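Local coordinates for protein (hdlp (histone deacetylase-like protein)) (Aquifex aeolicus, PDB 1C3P) that probably acts as a zinc-dependent deacetylase, being a bacterial homologue of the histone deacetylases of the arginase-like alpha/beta fold, at residues S29-F34 / R304-I309; Y91-S96 / S136-F141; K157-I162 / P248-L253. All blocks are in the same frame, centred on the assembly; numbering follows the deposited sequence.

Contact 1: S29-F34 / R304-I309; sequences SLLLRF and RAWTLI
Two helices of the deacetylase alpha/beta fold, 28-37 and 299-314, pack here through Leu-31 and Phe-34 on one and Trp-306 and Thr-307 on the other. Their local axes cross at -64° and approach to 10.1 Å, and these four side chains fill the interface between them. Leu-31 CA and Thr-307 CA form the nearest backbone pair, 7.5 Å apart. The branch of Leu-31 lies at about a right angle to the indole side chain: CD1 approaches the six-membered ring at CE3, 3.9 Å away, and is equally near Trp-306 CB. The other methyl, Leu-31 CD2, turns to Thr-307 OG1 at 4.0 Å. The indole has further partners, NE1 bonding to Leu-255 O and the ring meeting Phe-124 edge-to-face. Trp-306 also lies about 8 Å, side chain to side chain, from the zinc ligand Asp-168, so this buried packing is close to the metal site. Phe-34 has CG anti to the backbone N (chi1 -172°), and the ring that follows presents its edge to the threonine. Thr-307 OG1, which bonds to Ala-303 O in its own helix, lies in the plane of the Phe-34 ring, 3.1 Å from CD2 and 3.3 Å from CE2 of that ring.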
# COMPACT_ATOMS: atom_id res chain seq x y z
N SER A 29 -2.58 -8.49 11.09
CA SER A 29 -2.80 -9.58 12.05
C SER A 29 -3.95 -10.41 11.53
O SER A 29 -3.98 -11.64 11.68
CB SER A 29 -3.13 -9.04 13.46
OG SER A 29 -4.39 -8.39 13.50
N LEU A 30 -4.91 -9.76 10.89
CA LEU A 30 -6.04 -10.51 10.37
C LEU A 30 -5.57 -11.38 9.21
O LEU A 30 -6.02 -12.50 9.07
CB LEU A 30 -7.16 -9.57 9.92
CG LEU A 30 -8.46 -10.20 9.37
CD1 LEU A 30 -8.20 -10.90 8.07
CD2 LEU A 30 -9.03 -11.19 10.39
N LEU A 31 -4.67 -10.85 8.37
CA LEU A 31 -4.16 -11.61 7.23
C LEU A 31 -3.46 -12.87 7.75
O LEU A 31 -3.68 -13.96 7.24
CB LEU A 31 -3.14 -10.80 6.42
CG LEU A 31 -2.99 -10.97 4.89
CD1 LEU A 31 -1.52 -10.71 4.48
CD2 LEU A 31 -3.38 -12.35 4.45
N LEU A 32 -2.61 -12.70 8.75
CA LEU A 32 -1.89 -13.82 9.31
C LEU A 32 -2.84 -14.88 9.85
O LEU A 32 -2.66 -16.05 9.56
CB LEU A 32 -0.94 -13.37 10.43
CG LEU A 32 0.33 -12.61 10.04
CD1 LEU A 32 1.18 -12.32 11.28
CD2 LEU A 32 1.15 -13.44 9.06
N ARG A 33 -3.84 -14.46 10.62
CA ARG A 33 -4.79 -15.41 11.18
C ARG A 33 -5.60 -16.07 10.07
O ARG A 33 -5.95 -17.24 10.16
CB ARG A 33 -5.71 -14.73 12.19
CG ARG A 33 -4.98 -14.26 13.46
CD ARG A 33 -5.93 -13.92 14.60
NE ARG A 33 -6.83 -12.82 14.26
CZ ARG A 33 -7.74 -12.31 15.09
NH1 ARG A 33 -7.87 -12.81 16.31
NH2 ARG A 33 -8.51 -11.30 14.70
N PHE A 34 -5.88 -15.31 9.02
CA PHE A 34 -6.65 -15.82 7.90
C PHE A 34 -5.85 -16.85 7.10
O PHE A 34 -6.34 -17.94 6.79
CB PHE A 34 -7.07 -14.66 6.99
CG PHE A 34 -8.02 -15.07 5.91
CD1 PHE A 34 -9.35 -15.34 6.21
CD2 PHE A 34 -7.58 -15.22 4.59
CE1 PHE A 34 -10.24 -15.75 5.20
CE2 PHE A 34 -8.46 -15.62 3.58
CZ PHE A 34 -9.80 -15.89 3.89
N ARG A 304 -9.09 -11.61 1.61
CA ARG A 304 -9.11 -12.48 0.44
C ARG A 304 -8.14 -12.03 -0.64
O ARG A 304 -7.48 -12.86 -1.26
CB ARG A 304 -10.54 -12.56 -0.15
CG ARG A 304 -11.63 -13.16 0.77
CD ARG A 304 -12.93 -13.38 -0.04
NE ARG A 304 -13.25 -12.19 -0.82
CZ ARG A 304 -13.97 -12.16 -1.93
NH1 ARG A 304 -14.48 -13.28 -2.46
NH2 ARG A 304 -14.15 -11.01 -2.55
N ALA A 305 -8.06 -10.72 -0.87
CA ALA A 305 -7.18 -10.21 -1.92
C ALA A 305 -5.71 -10.44 -1.65
O ALA A 305 -4.98 -10.88 -2.53
CB ALA A 305 -7.47 -8.69 -2.16
N TRP A 306 -5.25 -10.14 -0.44
CA TRP A 306 -3.85 -10.38 -0.15
C TRP A 306 -3.58 -11.87 -0.12
O TRP A 306 -2.46 -12.31 -0.37
CB TRP A 306 -3.42 -9.74 1.17
CG TRP A 306 -3.12 -8.26 1.01
CD1 TRP A 306 -2.84 -7.60 -0.15
CD2 TRP A 306 -2.99 -7.30 2.06
NE1 TRP A 306 -2.56 -6.28 0.11
CE2 TRP A 306 -2.64 -6.07 1.46
CE3 TRP A 306 -3.15 -7.35 3.45
CZ2 TRP A 306 -2.44 -4.90 2.21
CZ3 TRP A 306 -2.95 -6.20 4.20
CH2 TRP A 306 -2.59 -4.99 3.57
N THR A 307 -4.61 -12.66 0.18
CA THR A 307 -4.41 -14.10 0.18
C THR A 307 -4.10 -14.52 -1.26
O THR A 307 -3.22 -15.36 -1.48
CB THR A 307 -5.65 -14.84 0.75
OG1 THR A 307 -5.69 -14.64 2.17
CG2 THR A 307 -5.59 -16.34 0.45
N LEU A 308 -4.78 -13.94 -2.24
CA LEU A 308 -4.48 -14.26 -3.64
C LEU A 308 -3.02 -13.93 -3.95
O LEU A 308 -2.31 -14.68 -4.64
CB LEU A 308 -5.40 -13.50 -4.60
CG LEU A 308 -6.89 -13.85 -4.58
CD1 LEU A 308 -7.65 -13.08 -5.68
CD2 LEU A 308 -7.03 -15.37 -4.80
N ILE A 309 -2.55 -12.79 -3.44
CA ILE A 309 -1.17 -12.39 -3.66
C ILE A 309 -0.23 -13.40 -3.02
O ILE A 309 0.77 -13.79 -3.62
CB ILE A 309 -0.86 -11.01 -3.05
CG1 ILE A 309 -1.71 -9.93 -3.71
CG2 ILE A 309 0.62 -10.71 -3.20
CD1 ILE A 309 -1.44 -9.77 -5.20

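Contact 2: Y91-S96 / S136-F141; sequences YENPVS and SRANGF
Ala-138 opens the contact by setting its CB against the side chain of Asn-93, 3.7 Å from the amide carbon CG. Asn-139 follows, its N 3.6 Å from Asn-93 ND2. The side chain of Asn-139 lies alongside that of Glu-92 and points the same way, OD1 near Glu-92 OE1 and the two flat groups tilted 58° apart, while its ND2 bonds to His-132 O and Asp-173 OD1. Gly-140 then gives its N-H to Glu-92 OE1 over 2.9 Å, reaching the oxygen from above the carboxylate plane. Gly-140 has a positive phi (55°), a backbone shape that glycine adopts easily. A weak, long bond from Asn-93 ND2 to the same Glu-92 OE1 links the carboxylate to the neighbouring amide. Phe-141 N completes the pairing with Asn-93 OD1 at 2.8 Å, the donor standing nearly along the C=O axis (163°). With OD1 taking this N-H and ND2 giving to Asn-87 O, both ends of the Asn-93 amide are held. The Phe-141 ring lies near Glu-92, CD2 3.4 Å from Glu-92 O, a buried carbonyl that has no polar partner in the model. Phe-141 meets His-21 edge-to-face and lies about 7 Å, between side chains, from the zinc ligand His-170, consistent with the aromatic wall of the narrow active-site channel in histone deacetylases. The contact thus joins two loops: segment 91-96 runs between helix 82-86 and helix 98-118, and segment 136-141 lies between strand 122-125 and helix 146-156.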
# COMPACT_ATOMS: atom_id res chain seq x y z
N TYR A 91 -8.45 14.12 13.87
CA TYR A 91 -9.13 12.86 13.55
C TYR A 91 -8.31 11.99 12.60
O TYR A 91 -8.25 10.77 12.71
CB TYR A 91 -10.46 13.15 12.85
CG TYR A 91 -11.08 11.90 12.24
CD1 TYR A 91 -11.70 10.94 13.04
CD2 TYR A 91 -11.04 11.68 10.86
CE1 TYR A 91 -12.27 9.80 12.49
CE2 TYR A 91 -11.60 10.54 10.29
CZ TYR A 91 -12.22 9.60 11.11
OH TYR A 91 -12.79 8.48 10.55
N GLU A 92 -7.68 12.65 11.64
CA GLU A 92 -6.89 11.99 10.62
C GLU A 92 -5.65 11.23 11.12
O GLU A 92 -5.51 10.02 10.87
CB GLU A 92 -6.52 13.04 9.58
CG GLU A 92 -5.56 12.62 8.50
CD GLU A 92 -5.48 13.66 7.39
OE1 GLU A 92 -4.38 13.82 6.80
OE2 GLU A 92 -6.53 14.30 7.12
N ASN A 93 -4.76 11.93 11.82
CA ASN A 93 -3.53 11.35 12.35
C ASN A 93 -3.55 11.55 13.86
O ASN A 93 -2.76 12.31 14.42
CB ASN A 93 -2.34 12.07 11.72
CG ASN A 93 -2.49 12.21 10.22
OD1 ASN A 93 -2.60 11.21 9.49
ND2 ASN A 93 -2.52 13.45 9.74
N PRO A 94 -4.42 10.80 14.55
CA PRO A 94 -4.62 10.85 16.01
C PRO A 94 -3.48 10.33 16.84
O PRO A 94 -2.59 9.66 16.36
CB PRO A 94 -5.85 9.96 16.21
CG PRO A 94 -6.47 9.86 14.83
CD PRO A 94 -5.25 9.72 13.99
N VAL A 95 -3.51 10.66 18.13
CA VAL A 95 -2.52 10.13 19.05
C VAL A 95 -2.96 8.69 19.35
O VAL A 95 -4.12 8.45 19.67
CB VAL A 95 -2.52 10.94 20.37
CG1 VAL A 95 -1.71 10.21 21.44
CG2 VAL A 95 -1.91 12.32 20.12
N SER A 96 -2.05 7.72 19.19
CA SER A 96 -2.34 6.31 19.50
C SER A 96 -1.03 5.53 19.45
O SER A 96 0.00 6.07 19.04
CB SER A 96 -3.30 5.69 18.48
OG SER A 96 -2.60 5.21 17.35
N SER A 136 8.61 15.50 7.38
CA SER A 136 8.46 16.05 8.71
C SER A 136 7.01 16.31 9.09
O SER A 136 6.74 17.22 9.87
CB SER A 136 9.25 17.36 8.81
OG SER A 136 10.58 17.18 8.35
N ARG A 137 6.08 15.51 8.58
CA ARG A 137 4.67 15.74 8.89
C ARG A 137 3.76 14.53 8.61
O ARG A 137 3.95 13.85 7.61
CB ARG A 137 4.17 16.94 8.08
CG ARG A 137 2.67 17.10 8.01
CD ARG A 137 2.31 18.25 7.08
NE ARG A 137 2.55 19.55 7.70
CZ ARG A 137 1.64 20.20 8.42
NH1 ARG A 137 0.44 19.68 8.61
NH2 ARG A 137 1.94 21.37 8.96
N ALA A 138 2.78 14.29 9.48
CA ALA A 138 1.85 13.18 9.30
C ALA A 138 0.82 13.54 8.22
O ALA A 138 0.55 14.72 7.97
CB ALA A 138 1.13 12.84 10.64
N ASN A 139 0.24 12.54 7.57
CA ASN A 139 -0.72 12.81 6.52
C ASN A 139 -1.43 11.54 6.06
O ASN A 139 -0.80 10.49 5.92
CB ASN A 139 0.02 13.47 5.34
CG ASN A 139 -0.88 13.76 4.16
OD1 ASN A 139 -1.85 14.50 4.27
ND2 ASN A 139 -0.55 13.17 3.01
N GLY A 140 -2.73 11.65 5.83
CA GLY A 140 -3.51 10.52 5.34
C GLY A 140 -3.42 9.25 6.17
O GLY A 140 -3.33 8.15 5.61
N PHE A 141 -3.47 9.39 7.49
CA PHE A 141 -3.42 8.26 8.42
C PHE A 141 -2.00 7.73 8.55
O PHE A 141 -1.77 6.79 9.29
CB PHE A 141 -4.25 7.06 7.94
CG PHE A 141 -5.67 7.37 7.58
CD1 PHE A 141 -6.42 6.42 6.87
CD2 PHE A 141 -6.29 8.55 7.96
CE1 PHE A 141 -7.75 6.65 6.55
CE2 PHE A 141 -7.63 8.79 7.64
CZ PHE A 141 -8.35 7.83 6.93

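Contact 3: K157-I162 / P248-L253; sequences KGFKRI and PEVYLL
Val-250 and Ile-162 lie side by side on one face of the parallel sheet, where strands 162-166 and 250-254 are neighbours and these two residues form a parallel bridge. Their CG1 atoms are 3.9 Å apart. Phe-159 crosses Val-250 at about a right angle, its CD2 3.6 Å from CG1, the methyl that chi1 of 61° sets between the backbone N and carbonyl carbon. Farther along the strand, Leu-252 CD1 touches Ile-162 CG2, and Leu-154 of helix 146-156 covers this face. Toward the polar edge, Glu-249 N bonds to Arg-161 O over 2.8 Å, nearly straight at 172°. Glu-249 OE1 accepts from both Lys-160 N and Arg-161 N, which approach from the same face of the carboxylate. An alanine in place of Glu-249 would probably leave these two N-H groups without their shared acceptor and the loop freer to shift. Glu-249 CG lies over one face of the Arg-161 guanidinium, whose NE bonds to Glu-247 O. The salt bridge between Arg-161 NH2 and Glu-249 OE2 is long, with the oxygen well out of the guanidinium plane; a water joins the two, accepting from NH2 at 3.1 Å and donating to OE2 at 2.8 Å.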
# COMPACT_ATOMS: atom_id res chain seq x y z
N LYS A 157 22.66 2.00 -0.34
CA LYS A 157 23.32 0.76 -0.76
C LYS A 157 23.97 0.92 -2.14
O LYS A 157 24.68 0.03 -2.60
CB LYS A 157 22.33 -0.41 -0.81
CG LYS A 157 21.87 -0.94 0.54
CD LYS A 157 23.03 -1.47 1.37
CE LYS A 157 22.55 -1.99 2.73
NZ LYS A 157 23.69 -2.35 3.62
N GLY A 158 23.72 2.05 -2.80
CA GLY A 158 24.32 2.28 -4.11
C GLY A 158 23.40 2.17 -5.32
O GLY A 158 23.85 2.31 -6.46
N PHE A 159 22.12 1.89 -5.10
CA PHE A 159 21.23 1.81 -6.24
C PHE A 159 20.99 3.22 -6.77
O PHE A 159 20.77 4.14 -5.99
CB PHE A 159 19.91 1.15 -5.86
CG PHE A 159 20.02 -0.34 -5.65
CD1 PHE A 159 20.42 -0.86 -4.42
CD2 PHE A 159 19.80 -1.20 -6.71
CE1 PHE A 159 20.60 -2.24 -4.26
CE2 PHE A 159 19.98 -2.58 -6.57
CZ PHE A 159 20.38 -3.10 -5.35
N LYS A 160 21.04 3.39 -8.08
CA LYS A 160 20.86 4.69 -8.71
C LYS A 160 19.65 4.81 -9.62
O LYS A 160 19.38 5.87 -10.19
CB LYS A 160 22.14 5.04 -9.49
CG LYS A 160 23.34 5.24 -8.58
CD LYS A 160 24.68 5.19 -9.32
CE LYS A 160 24.77 6.18 -10.47
NZ LYS A 160 23.88 5.81 -11.60
N ARG A 161 18.92 3.71 -9.78
CA ARG A 161 17.71 3.71 -10.61
C ARG A 161 16.68 2.85 -9.91
O ARG A 161 16.61 1.64 -10.11
CB ARG A 161 17.99 3.15 -12.01
CG ARG A 161 18.93 3.99 -12.87
CD ARG A 161 18.96 3.46 -14.31
NE ARG A 161 19.40 2.07 -14.40
CZ ARG A 161 20.66 1.65 -14.24
NH1 ARG A 161 21.63 2.51 -13.99
NH2 ARG A 161 20.94 0.35 -14.33
N ILE A 162 15.86 3.48 -9.09
CA ILE A 162 14.85 2.76 -8.32
C ILE A 162 13.45 3.16 -8.77
O ILE A 162 13.16 4.33 -8.89
CB ILE A 162 15.05 3.10 -6.84
CG1 ILE A 162 16.47 2.70 -6.43
CG2 ILE A 162 14.01 2.38 -5.99
CD1 ILE A 162 16.92 3.25 -5.12
N PRO A 248 14.83 0.32 -14.47
CA PRO A 248 15.08 0.12 -13.05
C PRO A 248 16.14 -0.92 -12.71
O PRO A 248 16.26 -1.93 -13.40
CB PRO A 248 13.71 -0.32 -12.52
CG PRO A 248 12.74 0.26 -13.54
CD PRO A 248 13.47 -0.13 -14.80
N GLU A 249 16.90 -0.66 -11.65
CA GLU A 249 17.90 -1.61 -11.16
C GLU A 249 17.11 -2.44 -10.17
O GLU A 249 17.43 -3.60 -9.90
CB GLU A 249 19.03 -0.91 -10.39
CG GLU A 249 19.90 0.01 -11.24
CD GLU A 249 21.02 0.64 -10.44
OE1 GLU A 249 20.73 1.26 -9.40
OE2 GLU A 249 22.20 0.51 -10.84
N VAL A 250 16.06 -1.83 -9.63
CA VAL A 250 15.22 -2.50 -8.66
C VAL A 250 13.93 -1.71 -8.52
O VAL A 250 13.92 -0.51 -8.74
CB VAL A 250 15.92 -2.59 -7.28
CG1 VAL A 250 16.23 -1.22 -6.73
CG2 VAL A 250 15.04 -3.34 -6.32
N TYR A 251 12.83 -2.39 -8.19
CA TYR A 251 11.56 -1.69 -8.02
C TYR A 251 10.78 -2.21 -6.81
O TYR A 251 10.98 -3.35 -6.36
CB TYR A 251 10.69 -1.84 -9.30
CG TYR A 251 9.90 -3.14 -9.41
CD1 TYR A 251 8.63 -3.25 -8.82
CD2 TYR A 251 10.42 -4.25 -10.08
CE1 TYR A 251 7.92 -4.42 -8.90
CE2 TYR A 251 9.69 -5.45 -10.17
CZ TYR A 251 8.45 -5.53 -9.58
OH TYR A 251 7.71 -6.69 -9.61
N LEU A 252 9.92 -1.35 -6.27
CA LEU A 252 9.04 -1.71 -5.15
C LEU A 252 7.63 -1.45 -5.66
O LEU A 252 7.39 -0.52 -6.43
CB LEU A 252 9.29 -0.84 -3.90
CG LEU A 252 10.70 -0.90 -3.33
CD1 LEU A 252 11.57 0.10 -4.06
CD2 LEU A 252 10.67 -0.55 -1.85
N LEU A 253 6.71 -2.29 -5.22
CA LEU A 253 5.31 -2.24 -5.64
C LEU A 253 4.42 -2.24 -4.40
O LEU A 253 4.58 -3.09 -3.53
CB LEU A 253 5.00 -3.49 -6.49
CG LEU A 253 3.56 -3.87 -6.84
CD1 LEU A 253 2.98 -2.79 -7.74
CD2 LEU A 253 3.55 -5.23 -7.56
O HOH W 1 23.25 -1.16 -12.83

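How the contacts relate
The three contacts are well separated, their centres 25 to 29 Å apart, and none touches another. Along the chain, contact 1 closes a long loop within which contact 2 and then contact 3 follow in series. Helix 146-156 connects those two, as it follows segment 136-141 and precedes segment 157-162. Helix 272-286 links contacts 1 and 3: Ile-309 and Leu-253 both pack on its Phe-279. Contact 3 lies where strands 162-166 and 250-254 begin; the zinc ligands Asp-168, His-170 and Asp-258 come after those strands. Contact 1, between helices, and contact 2, between loops, each have a side chain within about 8 Å of a zinc ligand, whereas contact 3 belongs to the sheet, away from the metal site.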